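Local coordinates for MobA-like NTP transferase domain-containing protein (Thermus thermophilus, PDB 2DPW) that is of unknown function but probably transfers a nucleotidyl group from a nucleoside triphosphate, as a MobA-like enzyme, at residues Phe104-Ile118 with Leu206-Pro218. Residues are numbered along the deposited sequence; the frame is centred on the assembly and turned at random.
Sequences FVLDKAPEAALVYPI and LGVEARALVTPYP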
ATOM      1  N   PHE A 104      -8.687  11.562   2.643  1.00 38.93           N
ATOM      2  CA  PHE A 104      -7.569  12.442   2.967  1.00 41.85           C
ATOM      3  C   PHE A 104      -6.531  12.312   1.863  1.00 40.26           C
ATOM      4  O   PHE A 104      -6.103  13.294   1.252  1.00 38.02           O
ATOM      5  CB  PHE A 104      -6.933  12.040   4.294  1.00 39.05           C
ATOM      6  CG  PHE A 104      -5.660  12.775   4.597  1.00 46.06           C
ATOM      7  CD1 PHE A 104      -5.674  14.131   4.899  1.00 48.40           C
ATOM      8  CD2 PHE A 104      -4.440  12.119   4.549  1.00 52.73           C
ATOM      9  CE1 PHE A 104      -4.487  14.817   5.149  1.00 39.76           C
ATOM     10  CE2 PHE A 104      -3.253  12.800   4.796  1.00 55.88           C
ATOM     11  CZ  PHE A 104      -3.280  14.152   5.096  1.00 38.67           C
ATOM     12  N   VAL A 105      -6.133  11.069   1.629  1.00 40.87           N
ATOM     13  CA  VAL A 105      -5.155  10.736   0.614  1.00 44.98           C
ATOM     14  C   VAL A 105      -5.571  11.410  -0.680  1.00 44.34           C
ATOM     15  O   VAL A 105      -4.836  12.228  -1.234  1.00 40.38           O
ATOM     16  CB  VAL A 105      -5.095   9.202   0.395  1.00 41.63           C
ATOM     17  CG1 VAL A 105      -4.116   8.861  -0.722  1.00 19.85           C
ATOM     18  CG2 VAL A 105      -4.694   8.517   1.692  1.00 31.75           C
ATOM     19  N   LEU A 106      -6.769  11.066  -1.137  1.00 40.81           N
ATOM     20  CA  LEU A 106      -7.311  11.605  -2.375  1.00 36.00           C
ATOM     21  C   LEU A 106      -7.266  13.117  -2.432  1.00 33.37           C
ATOM     22  O   LEU A 106      -6.822  13.696  -3.424  1.00 38.08           O
ATOM     23  CB  LEU A 106      -8.749  11.156  -2.530  1.00 30.99           C
ATOM     24  CG  LEU A 106      -8.911   9.653  -2.352  1.00 37.38           C
ATOM     25  CD1 LEU A 106     -10.370   9.318  -2.089  1.00 49.00           C
ATOM     26  CD2 LEU A 106      -8.384   8.947  -3.581  1.00 27.37           C
ATOM     27  N   ASP A 107      -7.713  13.746  -1.351  1.00 39.57           N
ATOM     28  CA  ASP A 107      -7.790  15.191  -1.275  1.00 43.12           C
ATOM     29  C   ASP A 107      -6.500  15.919  -0.979  1.00 46.83           C
ATOM     30  O   ASP A 107      -6.337  17.068  -1.379  1.00 58.00           O
ATOM     31  CB  ASP A 107      -8.863  15.584  -0.262  1.00 45.26           C
ATOM     32  CG  ASP A 107     -10.236  15.017  -0.628  1.00 61.51           C
ATOM     33  OD1 ASP A 107     -10.513  14.908  -1.846  1.00 54.54           O
ATOM     34  OD2 ASP A 107     -11.037  14.687   0.281  1.00 57.50           O
ATOM     35  N   LYS A 108      -5.565  15.264  -0.310  1.00 47.80           N
ATOM     36  CA  LYS A 108      -4.316  15.931   0.015  1.00 45.43           C
ATOM     37  C   LYS A 108      -3.120  15.473  -0.802  1.00 45.36           C
ATOM     38  O   LYS A 108      -2.036  16.048  -0.711  1.00 49.66           O
ATOM     39  CB  LYS A 108      -4.046  15.767   1.498  1.00 44.65           C
ATOM     40  CG  LYS A 108      -5.207  16.248   2.322  1.00 47.67           C
ATOM     41  CD  LYS A 108      -5.502  17.708   2.034  1.00 64.99           C
ATOM     42  CE  LYS A 108      -6.681  18.224   2.855  1.00 63.45           C
ATOM     43  NZ  LYS A 108      -6.751  19.717   2.784  1.00 77.48           N
ATOM     44  N   ALA A 109      -3.317  14.444  -1.611  1.00 46.65           N
ATOM     45  CA  ALA A 109      -2.238  13.934  -2.437  1.00 47.22           C
ATOM     46  C   ALA A 109      -1.802  15.001  -3.415  1.00 43.66           C
ATOM     47  O   ALA A 109      -2.629  15.628  -4.060  1.00 51.36           O
ATOM     48  CB  ALA A 109      -2.698  12.702  -3.193  1.00 44.50           C
ATOM     49  N   PRO A 110      -0.492  15.231  -3.525  1.00 45.02           N
ATOM     50  CA  PRO A 110      -0.004  16.242  -4.459  1.00 42.46           C
ATOM     51  C   PRO A 110      -0.118  15.718  -5.878  1.00 43.02           C
ATOM     52  O   PRO A 110      -0.288  14.518  -6.082  1.00 48.55           O
ATOM     53  CB  PRO A 110       1.456  16.443  -4.066  1.00 28.49           C
ATOM     54  CG  PRO A 110       1.762  15.522  -2.974  1.00 33.93           C
ATOM     55  CD  PRO A 110       0.569  14.688  -2.661  1.00 46.04           C
ATOM     56  N   GLU A 111       0.001  16.607  -6.855  1.00 48.25           N
ATOM     57  CA  GLU A 111      -0.065  16.200  -8.251  1.00 54.78           C
ATOM     58  C   GLU A 111       1.231  15.508  -8.668  1.00 52.20           C
ATOM     59  O   GLU A 111       2.204  16.173  -9.023  1.00 51.94           O
ATOM     60  CB  GLU A 111      -0.311  17.417  -9.149  1.00 63.00           C
ATOM     61  CG  GLU A 111      -1.755  17.888  -9.181  1.00 75.38           C
ATOM     62  CD  GLU A 111      -2.719  16.769  -9.544  1.00 81.69           C
ATOM     63  OE1 GLU A 111      -2.379  15.961 -10.436  1.00 80.21           O
ATOM     64  OE2 GLU A 111      -3.817  16.699  -8.946  1.00 88.42           O
ATOM     65  N   ALA A 112       1.234  14.174  -8.619  1.00 52.00           N
ATOM     66  CA  ALA A 112       2.407  13.369  -8.987  1.00 47.76           C
ATOM     67  C   ALA A 112       2.021  11.971  -9.476  1.00 44.45           C
ATOM     68  O   ALA A 112       1.057  11.373  -8.991  1.00 51.29           O
ATOM     69  CB  ALA A 112       3.371  13.255  -7.799  1.00 36.64           C
ATOM     70  N   ALA A 113       2.788  11.466 -10.439  1.00 39.01           N
ATOM     71  CA  ALA A 113       2.568  10.147 -11.026  1.00 34.30           C
ATOM     72  C   ALA A 113       2.398   9.102  -9.942  1.00 40.63           C
ATOM     73  O   ALA A 113       1.608   8.162 -10.064  1.00 43.39           O
ATOM     74  CB  ALA A 113       3.750   9.772 -11.892  1.00 26.66           C
ATOM     75  N   LEU A 114       3.150   9.282  -8.870  1.00 38.89           N
ATOM     76  CA  LEU A 114       3.119   8.347  -7.778  1.00 32.71           C
ATOM     77  C   LEU A 114       3.167   9.059  -6.436  1.00 35.52           C
ATOM     78  O   LEU A 114       4.036   9.895  -6.206  1.00 36.83           O
ATOM     79  CB  LEU A 114       4.304   7.397  -7.927  1.00 34.02           C
ATOM     80  CG  LEU A 114       4.501   6.321  -6.869  1.00 46.49           C
ATOM     81  CD1 LEU A 114       5.205   5.140  -7.480  1.00 43.82           C
ATOM     82  CD2 LEU A 114       5.278   6.893  -5.699  1.00 51.84           C
ATOM     83  N   VAL A 115       2.217   8.731  -5.563  1.00 33.12           N
ATOM     84  CA  VAL A 115       2.175   9.313  -4.232  1.00 35.66           C
ATOM     85  C   VAL A 115       2.034   8.191  -3.206  1.00 37.98           C
ATOM     86  O   VAL A 115       1.143   7.353  -3.298  1.00 39.56           O
ATOM     87  CB  VAL A 115       1.019  10.323  -4.091  1.00 33.39           C
ATOM     88  CG1 VAL A 115       1.024  10.953  -2.690  1.00 22.98           C
ATOM     89  CG2 VAL A 115       1.170  11.409  -5.145  1.00 34.32           C
ATOM     90  N   TYR A 116       2.931   8.176  -2.227  1.00 33.57           N
ATOM     91  CA  TYR A 116       2.913   7.151  -1.200  1.00 32.47           C
ATOM     92  C   TYR A 116       2.685   7.675   0.200  1.00 34.80           C
ATOM     93  O   TYR A 116       3.570   8.278   0.798  1.00 34.02           O
ATOM     94  CB  TYR A 116       4.219   6.391  -1.215  1.00 36.43           C
ATOM     95  CG  TYR A 116       4.259   5.294  -0.200  1.00 26.84           C
ATOM     96  CD1 TYR A 116       3.189   4.419  -0.072  1.00 38.75           C
ATOM     97  CD2 TYR A 116       5.381   5.093   0.590  1.00 26.09           C
ATOM     98  CE1 TYR A 116       3.234   3.365   0.808  1.00 35.43           C
ATOM     99  CE2 TYR A 116       5.445   4.040   1.474  1.00 32.21           C
ATOM    100  CZ  TYR A 116       4.368   3.179   1.580  1.00 29.10           C
ATOM    101  OH  TYR A 116       4.417   2.124   2.448  1.00 30.81           O
ATOM    102  N   PRO A 117       1.489   7.436   0.747  1.00 40.93           N
ATOM    103  CA  PRO A 117       1.159   7.900   2.100  1.00 39.60           C
ATOM    104  C   PRO A 117       2.000   7.259   3.208  1.00 31.02           C
ATOM    105  O   PRO A 117       2.147   6.038   3.264  1.00 31.21           O
ATOM    106  CB  PRO A 117      -0.335   7.579   2.252  1.00 30.40           C
ATOM    107  CG  PRO A 117      -0.790   6.975   0.992  1.00 17.98           C
ATOM    108  CD  PRO A 117       0.330   6.897   0.014  1.00 20.51           C
ATOM    109  N   ILE A 118       2.545   8.090   4.089  1.00 35.18           N
ATOM    110  CA  ILE A 118       3.341   7.588   5.214  1.00 46.33           C
ATOM    111  C   ILE A 118       2.753   8.103   6.523  1.00 43.61           C
ATOM    112  O   ILE A 118       2.235   9.216   6.578  1.00 43.85           O
ATOM    113  CB  ILE A 118       4.833   8.027   5.141  1.00 40.96           C
ATOM    114  CG1 ILE A 118       4.918   9.545   5.007  1.00 49.44           C
ATOM    115  CG2 ILE A 118       5.547   7.320   3.994  1.00 22.57           C
ATOM    116  CD1 ILE A 118       6.341  10.077   4.998  1.00 48.14           C
ATOM    117  N   LEU A 206      13.101   6.362 -10.728  1.00 37.34           N
ATOM    118  CA  LEU A 206      11.945   6.018 -11.545  1.00 38.38           C
ATOM    119  C   LEU A 206      11.711   6.853 -12.778  1.00 39.57           C
ATOM    120  O   LEU A 206      11.025   6.414 -13.693  1.00 42.58           O
ATOM    121  CB  LEU A 206      10.689   6.073 -10.695  1.00 40.87           C
ATOM    122  CG  LEU A 206      10.801   5.250  -9.418  1.00 44.84           C
ATOM    123  CD1 LEU A 206       9.495   5.317  -8.637  1.00 29.69           C
ATOM    124  CD2 LEU A 206      11.139   3.821  -9.791  1.00 43.26           C
ATOM    125  N   GLY A 207      12.259   8.058 -12.805  1.00 34.36           N
ATOM    126  CA  GLY A 207      12.044   8.909 -13.956  1.00 36.89           C
ATOM    127  C   GLY A 207      10.714   9.644 -13.880  1.00 38.31           C
ATOM    128  O   GLY A 207      10.469  10.580 -14.629  1.00 49.13           O
ATOM    129  N   VAL A 208       9.845   9.217 -12.973  1.00 45.07           N
ATOM    130  CA  VAL A 208       8.551   9.867 -12.786  1.00 37.92           C
ATOM    131  C   VAL A 208       8.544  10.621 -11.453  1.00 41.95           C
ATOM    132  O   VAL A 208       9.394  10.365 -10.591  1.00 45.12           O
ATOM    133  CB  VAL A 208       7.419   8.832 -12.794  1.00 36.26           C
ATOM    134  CG1 VAL A 208       7.344   8.175 -14.149  1.00 42.85           C
ATOM    135  CG2 VAL A 208       7.659   7.787 -11.722  1.00 41.69           C
ATOM    136  N   GLU A 209       7.613  11.561 -11.289  1.00 38.54           N
ATOM    137  CA  GLU A 209       7.534  12.308 -10.035  1.00 43.74           C
ATOM    138  C   GLU A 209       6.967  11.392  -8.960  1.00 42.55           C
ATOM    139  O   GLU A 209       5.924  10.760  -9.146  1.00 39.38           O
ATOM    140  CB  GLU A 209       6.649  13.551 -10.165  1.00 47.50           C
ATOM    141  CG  GLU A 209       6.784  14.461  -8.953  1.00 69.43           C
ATOM    142  CD  GLU A 209       6.098  15.794  -9.130  1.00 74.71           C
ATOM    143  OE1 GLU A 209       5.789  16.139 -10.290  1.00 76.92           O
ATOM    144  OE2 GLU A 209       5.883  16.493  -8.109  1.00 72.92           O
ATOM    145  N   ALA A 210       7.663  11.315  -7.835  1.00 41.56           N
ATOM    146  CA  ALA A 210       7.237  10.448  -6.747  1.00 43.05           C
ATOM    147  C   ALA A 210       7.255  11.235  -5.465  1.00 41.80           C
ATOM    148  O   ALA A 210       8.279  11.815  -5.108  1.00 49.13           O
ATOM    149  CB  ALA A 210       8.175   9.260  -6.632  1.00 33.27           C
ATOM    150  N   ARG A 211       6.125  11.253  -4.769  1.00 31.56           N
ATOM    151  CA  ARG A 211       6.050  11.979  -3.523  1.00 34.53           C
ATOM    152  C   ARG A 211       5.362  11.201  -2.427  1.00 32.45           C
ATOM    153  O   ARG A 211       4.598  10.284  -2.702  1.00 37.72           O
ATOM    154  CB  ARG A 211       5.351  13.321  -3.752  1.00 38.19           C
ATOM    155  CG  ARG A 211       6.208  14.277  -4.551  1.00 34.43           C
ATOM    156  CD  ARG A 211       5.632  15.661  -4.593  1.00 50.25           C
ATOM    157  NE  ARG A 211       5.660  16.323  -3.293  1.00 45.30           N
ATOM    158  CZ  ARG A 211       5.187  17.550  -3.087  1.00 56.21           C
ATOM    159  NH1 ARG A 211       4.657  18.231  -4.105  1.00 49.88           N
ATOM    160  NH2 ARG A 211       5.239  18.096  -1.873  1.00 49.61           N
ATOM    161  N   ALA A 212       5.660  11.557  -1.180  1.00 35.60           N
ATOM    162  CA  ALA A 212       5.043  10.907  -0.024  1.00 38.07           C
ATOM    163  C   ALA A 212       3.974  11.828   0.526  1.00 35.60           C
ATOM    164  O   ALA A 212       4.036  13.042   0.342  1.00 41.31           O
ATOM    165  CB  ALA A 212       6.073  10.640   1.050  1.00 41.95           C
ATOM    166  N   LEU A 213       2.982  11.252   1.186  1.00 39.62           N
ATOM    167  CA  LEU A 213       1.915  12.044   1.778  1.00 40.36           C
ATOM    168  C   LEU A 213       1.848  11.698   3.254  1.00 49.59           C
ATOM    169  O   LEU A 213       1.491  10.572   3.619  1.00 53.42           O
ATOM    170  CB  LEU A 213       0.560  11.729   1.135  1.00 35.98           C
ATOM    171  CG  LEU A 213      -0.645  12.502   1.703  1.00 37.30           C
ATOM    172  CD1 LEU A 213      -0.593  13.916   1.206  1.00 21.68           C
ATOM    173  CD2 LEU A 213      -1.972  11.868   1.279  1.00 31.32           C
ATOM    174  N   VAL A 214       2.219  12.647   4.105  1.00 43.84           N
ATOM    175  CA  VAL A 214       2.131  12.402   5.533  1.00 46.01           C
ATOM    176  C   VAL A 214       0.635  12.243   5.782  1.00 53.36           C
ATOM    177  O   VAL A 214      -0.128  13.194   5.617  1.00 54.46           O
ATOM    178  CB  VAL A 214       2.638  13.589   6.344  1.00 37.01           C
ATOM    179  CG1 VAL A 214       2.566  13.250   7.821  1.00 26.76           C
ATOM    180  CG2 VAL A 214       4.058  13.928   5.928  1.00 24.94           C
ATOM    181  N   THR A 215       0.223  11.040   6.163  1.00 51.32           N
ATOM    182  CA  THR A 215      -1.182  10.749   6.389  1.00 47.01           C
ATOM    183  C   THR A 215      -1.425  10.414   7.849  1.00 49.78           C
ATOM    184  O   THR A 215      -1.039   9.348   8.314  1.00 51.31           O
ATOM    185  CB  THR A 215      -1.602   9.587   5.502  1.00 56.55           C
ATOM    186  OG1 THR A 215      -1.281   9.907   4.143  1.00 58.37           O
ATOM    187  CG2 THR A 215      -3.087   9.324   5.620  1.00 58.32           C
ATOM    188  N   PRO A 216      -2.105  11.317   8.579  1.00 50.71           N
ATOM    189  CA  PRO A 216      -2.460  11.250  10.000  1.00 43.52           C
ATOM    190  C   PRO A 216      -3.256  10.027  10.406  1.00 50.97           C
ATOM    191  O   PRO A 216      -3.349   9.708  11.584  1.00 57.74           O
ATOM    192  CB  PRO A 216      -3.266  12.523  10.219  1.00 40.81           C
ATOM    193  CG  PRO A 216      -2.920  13.388   9.057  1.00 46.85           C
ATOM    194  CD  PRO A 216      -2.841  12.414   7.941  1.00 47.74           C
ATOM    195  N   TYR A 217      -3.839   9.345   9.432  1.00 54.25           N
ATOM    196  CA  TYR A 217      -4.631   8.162   9.721  1.00 49.72           C
ATOM    197  C   TYR A 217      -3.791   6.896   9.632  1.00 48.54           C
ATOM    198  O   TYR A 217      -3.475   6.421   8.548  1.00 51.53           O
ATOM    199  CB  TYR A 217      -5.793   8.079   8.752  1.00 46.33           C
ATOM    200  CG  TYR A 217      -6.579   9.360   8.666  1.00 51.16           C
ATOM    201  CD1 TYR A 217      -6.064  10.478   8.006  1.00 44.56           C
ATOM    202  CD2 TYR A 217      -7.851   9.450   9.231  1.00 56.38           C
ATOM    203  CE1 TYR A 217      -6.801  11.653   7.906  1.00 46.06           C
ATOM    204  CE2 TYR A 217      -8.598  10.615   9.137  1.00 52.19           C
ATOM    205  CZ  TYR A 217      -8.076  11.712   8.474  1.00 51.57           C
ATOM    206  OH  TYR A 217      -8.856  12.838   8.361  1.00 35.76           O
ATOM    207  N   PRO A 218      -3.417   6.333  10.786  1.00 46.03           N
ATOM    208  CA  PRO A 218      -2.608   5.116  10.855  1.00 47.04           C
ATOM    209  C   PRO A 218      -3.283   3.834  10.348  1.00 51.50           C
ATOM    210  O   PRO A 218      -2.623   2.805  10.172  1.00 48.07           O
ATOM    211  CB  PRO A 218      -2.236   5.045  12.335  1.00 41.09           C
ATOM    212  CG  PRO A 218      -3.396   5.699  13.000  1.00 46.98           C
ATOM    213  CD  PRO A 218      -3.636   6.891  12.129  1.00 36.55           C
TER
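Strands 114-118 and 210-214 run parallel, pairing Leu114 with Ala210 through Ile118 with Val214. Six backbone hydrogen bonds join the two segments, alternating in direction from Leu114 N to Glu209 O at one end to Thr215 N to Ile118 O, 2.7 Å and nearly straight at 172°, at the other. Pro117 has no N-H to give, but it falls where strand 210-214 asks for none: Tyr116 N and Ile118 N do the donating. Leu213 O takes two donors from opposite faces of its carbonyl plane, Ile118 N at 2.7 Å and Thr215 OG1 at 2.9 Å, so the hydroxyl of buried Thr215 spends its proton on a carbonyl two residues back.

Apolar side chains join the sheet to the C-terminal end of helix 99-108. Leu213 sends CD2 to Val105 and CD1 to Lys108 CB at 3.9 Å, while its CB rests on Val115 CG1; a branched side chain suits a site with neighbours in several directions. Phe104, with CG anti to its backbone N (chi1 172°), has a flat ring long enough to reach from helix to loop. Val214 O and Thr215 OG1 meet the ring's edge, Thr215 CG2 comes in obliquely near CD2, and the Tyr217 ring lies obliquely, planes at 43° and centroids 5.5 Å apart. Cutting Phe104 back to an alanine is likely to open a gap between helix 99-108 and residues 214-217, leaving Leu213 CD2, Thr215 CG2 and the Tyr217 ring without their shared neighbour. On the opposite face of the sheet, Ala212 is small enough to admit Ile118 CD1 at 4.0 Å.

Among polar side chains, the Arg211 guanidinium lays one face over Pro110, with NE salt-bridged to Glu199; Tyr217 OH bonds to Glu100, tying segment 206-218 to the start of helix 99-108.

Strand 210-214 pairs with strand 114-120 alone, an edge of the mixed sheet consistent with a GT-A-type fold: backbone bonds hold this edge strand, and apolar side chains seat the helix on it.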